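Local atomic coordinates of aryl esterase (Mycobacterium smegmatis, PDB entry 2Q0Q), a protein that hydrolyses aryl esters and catalyses acyl transfer to alcohols in water, as an oligomeric member of the SGNH hydrolase family. Residues R67-G70 against A71-L74; I107-G110 against M111-L114; G157-K160 against T161-L164; G190-G193 against I194-T197. All blocks are in the same frame, centred on the assembly; numbering follows the deposited sequence.

The four contacts come in series along one GDSL-like chain, each within a single continuous run of eight residues. Contact 1 starts helix 70-81 and contact 2 lies within helix 104-119, which packs on the central parallel sheet; their centres are about 12 Å apart, and L114 packs on A71 and L74. Contact 3 spans the short helix 157-161 and the turn into helix 164-175; its centre is about 15 Å from that of contact 2, which it meets where L164 touches I107. Contact 4, between strand 179-181 and helix 198-215, holds the probable catalytic histidine and aspartate; its nearest atoms to contact 3 are about 7 Å away. Contacts 1 and 2 touch other subunits, contacts 3 and 4 do not.

Contact 1: R67-G70 against A71-L74; sequences RLNG and ASYL
N69 reaches over the first turn of helix 70-81 and meets S72, the two side chains lying 3.2 Å apart between CG of N69 and OG of S72. Just before it the chain borders a subunit interface, where R67 O accepts a hydrogen bond from S76 OG of a second subunit. At N69 the chain turns into the helix. With CG anti to the backbone N (chi1 -176°), the amide swings forward over the helix start, and OD1 of N69 takes a weak bond from S72 N at 3.2 Å. N69 is thus the N-cap residue, and its side-chain oxygen gives the capping bond to an amide with no helical carbonyl four residues back. The same N-H also makes a separate backbone bond, 3.0 Å between S72 N and N69 O. The other end of the amide, ND2, is held by D61, which fixes which way the group faces. OG of S72 lies beside its own backbone N (chi1 -70°), which brings it alongside CB of N69 at 3.4 Å. At G70 the carbonyl oxygen is shared by an i+3 and an i+4 donor, Y73 N and L74 N, each 3.0 Å from G70 O. CB of Y73 lies 3.6 Å from G70 O before the ring leads away: its hydroxyl bonds to E51, R56 makes a cation-pi contact with it, and Y73 of the second subunit stacks against it.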
loop_
_atom_site.group_PDB
_atom_site.type_symbol
_atom_site.label_atom_id
_atom_site.label_comp_id
_atom_site.label_asym_id
_atom_site.label_seq_id
_atom_site.Cartn_x
_atom_site.Cartn_y
_atom_site.Cartn_z
ATOM N N ARG G 67 10.598 -7.444 13.106
ATOM C CA ARG G 67 10.043 -8.040 14.326
ATOM C C ARG G 67 9.766 -7.078 15.473
ATOM O O ARG G 67 9.235 -7.501 16.501
ATOM C CB ARG G 67 11.005 -9.117 14.833
ATOM C CG ARG G 67 11.115 -10.328 13.869
ATOM C CD ARG G 67 12.192 -11.311 14.342
ATOM N NE ARG G 67 13.533 -10.714 14.305
ATOM C CZ ARG G 67 14.663 -11.398 14.477
ATOM N NH1 ARG G 67 14.631 -12.708 14.675
ATOM N NH2 ARG G 67 15.831 -10.787 14.406
ATOM N N LEU G 68 10.146 -5.806 15.337
ATOM C CA LEU G 68 10.394 -4.979 16.524
ATOM C C LEU G 68 9.343 -3.941 16.928
ATOM O O LEU G 68 9.554 -3.223 17.905
ATOM C CB LEU G 68 11.763 -4.310 16.358
ATOM C CG LEU G 68 12.910 -5.288 16.068
ATOM C CD1 LEU G 68 14.235 -4.506 15.920
ATOM C CD2 LEU G 68 12.983 -6.364 17.144
ATOM N N ASN G 69 8.234 -3.838 16.196
ATOM C CA ASN G 69 7.164 -2.893 16.528
ATOM C C ASN G 69 6.289 -3.445 17.659
ATOM O O ASN G 69 5.482 -4.388 17.441
ATOM C CB ASN G 69 6.332 -2.614 15.280
ATOM C CG ASN G 69 5.250 -1.556 15.497
ATOM O OD1 ASN G 69 4.662 -1.451 16.576
ATOM N ND2 ASN G 69 4.977 -0.784 14.460
ATOM N N GLY G 70 6.426 -2.867 18.859
ATOM C CA GLY G 70 5.724 -3.387 20.033
ATOM C C GLY G 70 4.219 -3.412 19.839
ATOM O O GLY G 70 3.565 -4.426 20.108
ATOM N N ALA G 71 3.668 -2.333 19.266
ATOM C CA ALA G 71 2.209 -2.211 19.082
ATOM C C ALA G 71 1.661 -3.180 18.046
ATOM O O ALA G 71 0.457 -3.420 18.017
ATOM C CB ALA G 71 1.845 -0.795 18.679
ATOM N N SER G 72 2.538 -3.719 17.212
ATOM C CA SER G 72 2.087 -4.693 16.202
ATOM C C SER G 72 1.771 -6.012 16.883
ATOM O O SER G 72 0.929 -6.775 16.405
ATOM C CB SER G 72 3.158 -4.940 15.125
ATOM O OG SER G 72 3.325 -3.811 14.292
ATOM N N TYR G 73 2.465 -6.278 17.980
ATOM C CA TYR G 73 2.452 -7.566 18.645
ATOM C C TYR G 73 1.521 -7.569 19.861
ATOM O O TYR G 73 0.888 -8.578 20.174
ATOM C CB TYR G 73 3.883 -7.862 19.044
ATOM C CG TYR G 73 4.231 -9.207 19.631
ATOM C CD1 TYR G 73 4.153 -9.436 20.989
ATOM C CD2 TYR G 73 4.776 -10.211 18.838
ATOM C CE1 TYR G 73 4.535 -10.654 21.548
ATOM C CE2 TYR G 73 5.158 -11.435 19.379
ATOM C CZ TYR G 73 5.046 -11.650 20.740
ATOM O OH TYR G 73 5.448 -12.849 21.302
ATOM N N LEU G 74 1.437 -6.442 20.567
ATOM C CA LEU G 74 0.820 -6.479 21.888
ATOM C C LEU G 74 -0.644 -6.968 21.906
ATOM O O LEU G 74 -0.993 -7.778 22.743
ATOM C CB LEU G 74 0.945 -5.128 22.606
ATOM C CG LEU G 74 0.342 -5.056 24.013
ATOM C CD1 LEU G 74 0.972 -6.078 24.935
ATOM C CD2 LEU G 74 0.511 -3.637 24.583
#

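Contact 2: I107-G110 against M111-L114; sequences IALG and MSVL
M111, a selenomethionine here, gives its N-H to I107 O, with 2.9 Å between M111 N and I107 O. CB of M111 rests 3.4 Å from A108 O, after which the chain bends twice and leads away to I89 of the central sheet and Y168. S112 N bonds to A108 O, while its hydroxyl turns back along the helix: OG of S112 sits between the backbone N and the carbonyl carbon (chi1 83°), a rotation that sets it 2.6 Å from L109 O. That oxygen also accepts the N-H of V113, 3.1 Å between V113 N and L109 O, so two donors from successive residues grip one buried carbonyl. V113 lays CG2 alongside the same oxygen, 3.5 Å from L109 O, and faces A71 of its own chain and P63 of a third subunit. L114 N makes only a weak bond to G110 O, and CG of L114 lies 3.7 Å from that oxygen. The i to i+4 ladder is that of an alpha-helix, to which S112 adds a side-chain bond to the carbonyl three residues back; helix 104-119 packs against the parallel sheet, as in the alpha/beta fold of SGNH hydrolases.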
loop_
_atom_site.group_PDB
_atom_site.type_symbol
_atom_site.label_atom_id
_atom_site.label_comp_id
_atom_site.label_asym_id
_atom_site.label_seq_id
_atom_site.Cartn_x
_atom_site.Cartn_y
_atom_site.Cartn_z
ATOM N N ILE G 107 7.763 9.343 21.438
ATOM C CA ILE G 107 7.888 8.081 22.162
ATOM C C ILE G 107 6.722 7.929 23.137
ATOM O O ILE G 107 6.163 6.876 23.268
ATOM C CB ILE G 107 9.261 8.024 22.905
ATOM C CG1 ILE G 107 10.379 8.178 21.875
ATOM C CG2 ILE G 107 9.411 6.734 23.703
ATOM C CD1 ILE G 107 11.743 8.176 22.457
ATOM N N ALA G 108 6.380 8.999 23.847
ATOM C CA ALA G 108 5.239 8.942 24.751
ATOM C C ALA G 108 3.945 8.577 24.002
ATOM O O ALA G 108 3.111 7.822 24.495
ATOM C CB ALA G 108 5.085 10.278 25.510
ATOM N N LEU G 109 3.798 9.123 22.803
ATOM C CA LEU G 109 2.640 8.806 21.980
ATOM C C LEU G 109 2.610 7.317 21.584
ATOM O O LEU G 109 1.544 6.696 21.605
ATOM C CB LEU G 109 2.585 9.726 20.764
ATOM C CG LEU G 109 2.156 11.164 21.081
ATOM C CD1 LEU G 109 2.628 12.103 19.986
ATOM C CD2 LEU G 109 0.651 11.269 21.260
ATOM N N GLY G 110 3.771 6.743 21.275
ATOM C CA GLY G 110 3.864 5.308 21.019
ATOM C C GLY G 110 3.472 4.510 22.253
ATOM O O GLY G 110 2.725 3.551 22.164
HETATM N N MSE G 111 3.969 4.917 23.419
HETATM C CA MSE G 111 3.533 4.327 24.685
HETATM C C MSE G 111 2.022 4.454 24.898
HETATM O O MSE G 111 1.398 3.510 25.368
HETATM C CB MSE G 111 4.309 4.950 25.868
HETATM C CG MSE G 111 3.856 4.454 27.259
HETATM SE SE MSE G 111 4.043 2.482 27.529
HETATM C CE MSE G 111 5.990 2.430 27.943
ATOM N N SER G 112 1.431 5.597 24.540
ATOM C CA SER G 112 -0.038 5.789 24.682
ATOM C C SER G 112 -0.862 4.784 23.850
ATOM O O SER G 112 -1.908 4.330 24.287
ATOM C CB SER G 112 -0.461 7.226 24.322
ATOM O OG SER G 112 -0.624 7.439 22.910
ATOM N N VAL G 113 -0.366 4.455 22.663
ATOM C CA VAL G 113 -0.949 3.388 21.852
ATOM C C VAL G 113 -0.950 2.046 22.610
ATOM O O VAL G 113 -1.962 1.353 22.635
ATOM C CB VAL G 113 -0.203 3.259 20.496
ATOM C CG1 VAL G 113 -0.644 2.010 19.737
ATOM C CG2 VAL G 113 -0.425 4.504 19.635
ATOM N N LEU G 114 0.177 1.682 23.210
ATOM C CA LEU G 114 0.276 0.429 23.966
ATOM C C LEU G 114 -0.681 0.411 25.188
ATOM O O LEU G 114 -1.392 -0.583 25.436
ATOM C CB LEU G 114 1.735 0.192 24.395
ATOM C CG LEU G 114 2.772 0.051 23.260
ATOM C CD1 LEU G 114 4.168 -0.130 23.799
ATOM C CD2 LEU G 114 2.452 -1.101 22.369
#

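Contact 3: G157-K160 against T161-L164; sequences GEQK and TTEL
Q159 lays its amide across the hydroxyl of T162 and the carboxylate of E163: NE2 of Q159 is 3.5 Å from OG1 of T162 and 3.6 Å from OE1 of E163, with amide and carboxylate planes only 20° apart. A bend at chi2 (55°) folds the glutamine forward along the helix to bring this about. OG1 of T162 lies 2.8 Å from Q159 O and 3.1 Å from OE1 of E163, two acceptors within reach of one proton. T162 also lays its methyl beside the previous turn, CG2 of T162 being 3.2 Å from E158 O. That oxygen takes two hydrogen bonds: T162 N comes nearly end-on, and the hydroxyl of T161 from the side (116° at the carbonyl oxygen), with 2.8 Å between T161 OG1 and E158 O. The T161 hydroxyl has a further partner in L142 N, so it ties the turn to the neighbouring loop. Along this run the backbone pattern changes: T161 N bonds to G157 O, four residues back, but E163 N turns to K160 O, three back, and a type I beta turn from T161 to L164 leads the chain into helix 164-175. CB and CG of E163 pass K160 O and Q159 O, while OE2 goes to R166 in a salt bridge. K160 stretches the other way, fully extended beyond CG, and NZ reaches R102 O. CG of L164 is 3.7 Å from K160 O.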
loop_
_atom_site.group_PDB
_atom_site.type_symbol
_atom_site.label_atom_id
_atom_site.label_comp_id
_atom_site.label_asym_id
_atom_site.label_seq_id
_atom_site.Cartn_x
_atom_site.Cartn_y
_atom_site.Cartn_z
ATOM N N GLY G 157 20.484 9.748 22.062
ATOM C CA GLY G 157 19.511 8.930 22.781
ATOM C C GLY G 157 19.516 9.152 24.278
ATOM O O GLY G 157 18.465 9.188 24.898
ATOM N N GLU G 158 20.696 9.280 24.876
ATOM C CA GLU G 158 20.782 9.497 26.312
ATOM C C GLU G 158 19.942 10.718 26.736
ATOM O O GLU G 158 19.121 10.626 27.643
ATOM C CB GLU G 158 22.243 9.685 26.764
ATOM C CG GLU G 158 22.366 9.863 28.276
ATOM C CD GLU G 158 23.795 9.862 28.804
ATOM O OE1 GLU G 158 24.703 9.271 28.169
ATOM O OE2 GLU G 158 24.000 10.469 29.875
ATOM N N GLN G 159 20.130 11.835 26.041
ATOM C CA GLN G 159 19.363 13.024 26.334
ATOM C C GLN G 159 17.872 12.762 26.240
ATOM O O GLN G 159 17.104 13.282 27.031
ATOM C CB GLN G 159 19.755 14.190 25.427
ATOM C CG GLN G 159 19.107 15.513 25.820
ATOM C CD GLN G 159 19.363 15.910 27.266
ATOM O OE1 GLN G 159 20.499 15.848 27.751
ATOM N NE2 GLN G 159 18.299 16.338 27.967
ATOM N N LYS G 160 17.460 11.947 25.282
ATOM C CA LYS G 160 16.038 11.618 25.154
ATOM C C LYS G 160 15.541 10.769 26.332
ATOM O O LYS G 160 14.476 11.028 26.877
ATOM C CB LYS G 160 15.770 10.930 23.811
ATOM C CG LYS G 160 15.994 11.842 22.636
ATOM C CD LYS G 160 15.890 11.105 21.322
ATOM C CE LYS G 160 16.152 12.017 20.106
ATOM N NZ LYS G 160 16.088 11.345 18.798
ATOM N N THR G 161 16.321 9.771 26.742
ATOM C CA THR G 161 15.886 8.863 27.820
ATOM C C THR G 161 15.767 9.574 29.157
ATOM O O THR G 161 14.974 9.159 29.994
ATOM C CB THR G 161 16.803 7.642 27.984
ATOM O OG1 THR G 161 18.160 8.049 28.198
ATOM C CG2 THR G 161 16.730 6.754 26.747
ATOM N N THR G 162 16.535 10.638 29.349
ATOM C CA THR G 162 16.413 11.432 30.594
ATOM C C THR G 162 15.040 12.122 30.703
ATOM O O THR G 162 14.646 12.548 31.775
ATOM C CB THR G 162 17.491 12.524 30.716
ATOM O OG1 THR G 162 17.231 13.579 29.778
ATOM C CG2 THR G 162 18.903 11.960 30.524
ATOM N N GLU G 163 14.336 12.268 29.580
ATOM C CA GLU G 163 13.012 12.922 29.532
ATOM C C GLU G 163 11.816 11.974 29.635
ATOM O O GLU G 163 10.679 12.437 29.746
ATOM C CB GLU G 163 12.872 13.736 28.248
ATOM C CG GLU G 163 13.967 14.796 28.072
ATOM C CD GLU G 163 14.070 15.712 29.272
ATOM O OE1 GLU G 163 15.195 15.880 29.812
ATOM O OE2 GLU G 163 13.022 16.267 29.674
ATOM N N LEU G 164 12.060 10.670 29.595
ATOM C CA LEU G 164 10.945 9.714 29.494
ATOM C C LEU G 164 10.154 9.609 30.788
ATOM O O LEU G 164 8.941 9.453 30.770
ATOM C CB LEU G 164 11.440 8.347 29.052
ATOM C CG LEU G 164 11.984 8.328 27.620
ATOM C CD1 LEU G 164 12.563 6.975 27.272
ATOM C CD2 LEU G 164 10.911 8.719 26.640
#

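Contact 4: G190-G193 against I194-T197; sequences GVDG and IHFT. With SO4 (sulfate ion), chain U.
A histidine-carboxylate pair, part of a probable Ser-His-Asp triad with S11, lies in the loop before helix 198-215. D192 holds H195 by both oxygens. OD2 of D192 receives H195 ND1 at 2.6 Å, in a bond of 175° at the hydrogen that keeps to the ring plane and meets the syn side of the carboxylate. OD1 of D192 takes the H195 backbone N, also from the syn side, and I194 N from above the carboxylate plane, each of these nitrogens 2.9 Å away. The acid is thus held by three N-H groups, and the planes of carboxylate and ring stand 49° apart. CG of D192 lies between its backbone N and carbonyl carbon (chi1 64°), which brings the carboxylate back to those N-H groups. D192 sits in a type I turn from G190 to G193, which G193 closes with a positive phi. CG2 of I194 sits over the centre of one face of the imidazole; W16 stacks on the ring as well. At the far edge H195 NE2 donates to O4 of a sulfate ion, probably from the crystallisation liquor, at 2.8 Å; the ion is also bonded by S11, A55, N94 and K97. An Asp three residues before the His (Asp-Gly-Ile-His), bonded to it within one short loop, is as in the Asp-X-X-His motif of SGNH hydrolases.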
loop_
_atom_site.group_PDB
_atom_site.type_symbol
_atom_site.label_atom_id
_atom_site.label_comp_id
_atom_site.label_asym_id
_atom_site.label_seq_id
_atom_site.Cartn_x
_atom_site.Cartn_y
_atom_site.Cartn_z
ATOM N N GLY G 190 25.239 -1.304 33.052
ATOM C CA GLY G 190 25.895 -2.323 32.247
ATOM C C GLY G 190 27.074 -1.701 31.539
ATOM O O GLY G 190 27.038 -0.523 31.189
ATOM N N VAL G 191 28.101 -2.503 31.284
ATOM C CA VAL G 191 29.351 -2.014 30.664
ATOM C C VAL G 191 29.136 -1.413 29.260
ATOM O O VAL G 191 29.941 -0.613 28.782
ATOM C CB VAL G 191 30.400 -3.169 30.612
ATOM C CG1 VAL G 191 30.044 -4.200 29.549
ATOM C CG2 VAL G 191 31.782 -2.642 30.426
ATOM N N ASP G 192 28.039 -1.782 28.603
ATOM C CA ASP G 192 27.777 -1.242 27.278
ATOM C C ASP G 192 27.038 0.093 27.288
ATOM O O ASP G 192 26.886 0.711 26.231
ATOM C CB ASP G 192 27.047 -2.268 26.433
ATOM C CG ASP G 192 25.659 -2.619 26.972
ATOM O OD1 ASP G 192 25.199 -1.998 27.970
ATOM O OD2 ASP G 192 25.045 -3.525 26.379
ATOM N N GLY G 193 26.604 0.538 28.472
ATOM C CA GLY G 193 25.920 1.839 28.643
ATOM C C GLY G 193 24.435 1.776 28.314
ATOM O O GLY G 193 23.740 2.811 28.341
ATOM N N ILE G 194 23.959 0.569 28.011
ATOM C CA ILE G 194 22.586 0.358 27.584
ATOM C C ILE G 194 21.842 -0.621 28.493
ATOM O O ILE G 194 20.707 -0.356 28.904
ATOM C CB ILE G 194 22.534 -0.194 26.124
ATOM C CG1 ILE G 194 23.277 0.737 25.151
ATOM C CG2 ILE G 194 21.064 -0.449 25.698
ATOM C CD1 ILE G 194 23.599 0.093 23.804
ATOM N N HIS G 195 22.464 -1.765 28.780
ATOM C CA HIS G 195 21.780 -2.852 29.452
ATOM C C HIS G 195 22.122 -2.905 30.934
ATOM O O HIS G 195 22.888 -2.056 31.433
ATOM C CB HIS G 195 22.039 -4.171 28.698
ATOM C CG HIS G 195 21.593 -4.119 27.270
ATOM N ND1 HIS G 195 22.458 -3.849 26.229
ATOM C CD2 HIS G 195 20.362 -4.253 26.707
ATOM C CE1 HIS G 195 21.787 -3.838 25.090
ATOM N NE2 HIS G 195 20.510 -4.073 25.349
ATOM N N PHE G 196 21.497 -3.857 31.629
ATOM C CA PHE G 196 21.512 -3.903 33.092
ATOM C C PHE G 196 22.554 -4.841 33.626
ATOM O O PHE G 196 22.793 -5.895 33.076
ATOM C CB PHE G 196 20.192 -4.366 33.705
ATOM C CG PHE G 196 19.020 -3.428 33.518
ATOM C CD1 PHE G 196 17.724 -3.890 33.767
ATOM C CD2 PHE G 196 19.183 -2.093 33.128
ATOM C CE1 PHE G 196 16.605 -3.038 33.637
ATOM C CE2 PHE G 196 18.077 -1.252 32.973
ATOM C CZ PHE G 196 16.776 -1.731 33.216
ATOM N N THR G 197 23.130 -4.456 34.755
ATOM C CA THR G 197 23.925 -5.369 35.570
ATOM C C THR G 197 23.002 -6.319 36.318
ATOM O O THR G 197 21.768 -6.170 36.294
ATOM C CB THR G 197 24.748 -4.628 36.616
ATOM O OG1 THR G 197 23.873 -3.818 37.413
ATOM C CG2 THR G 197 25.797 -3.760 35.931
HETATM S S SO4 U . 18.340 -3.121 22.346
HETATM O O1 SO4 U . 18.773 -1.757 22.826
HETATM O O2 SO4 U . 17.028 -3.453 22.951
HETATM O O3 SO4 U . 18.437 -3.095 20.873
HETATM O O4 SO4 U . 19.295 -4.106 22.866
#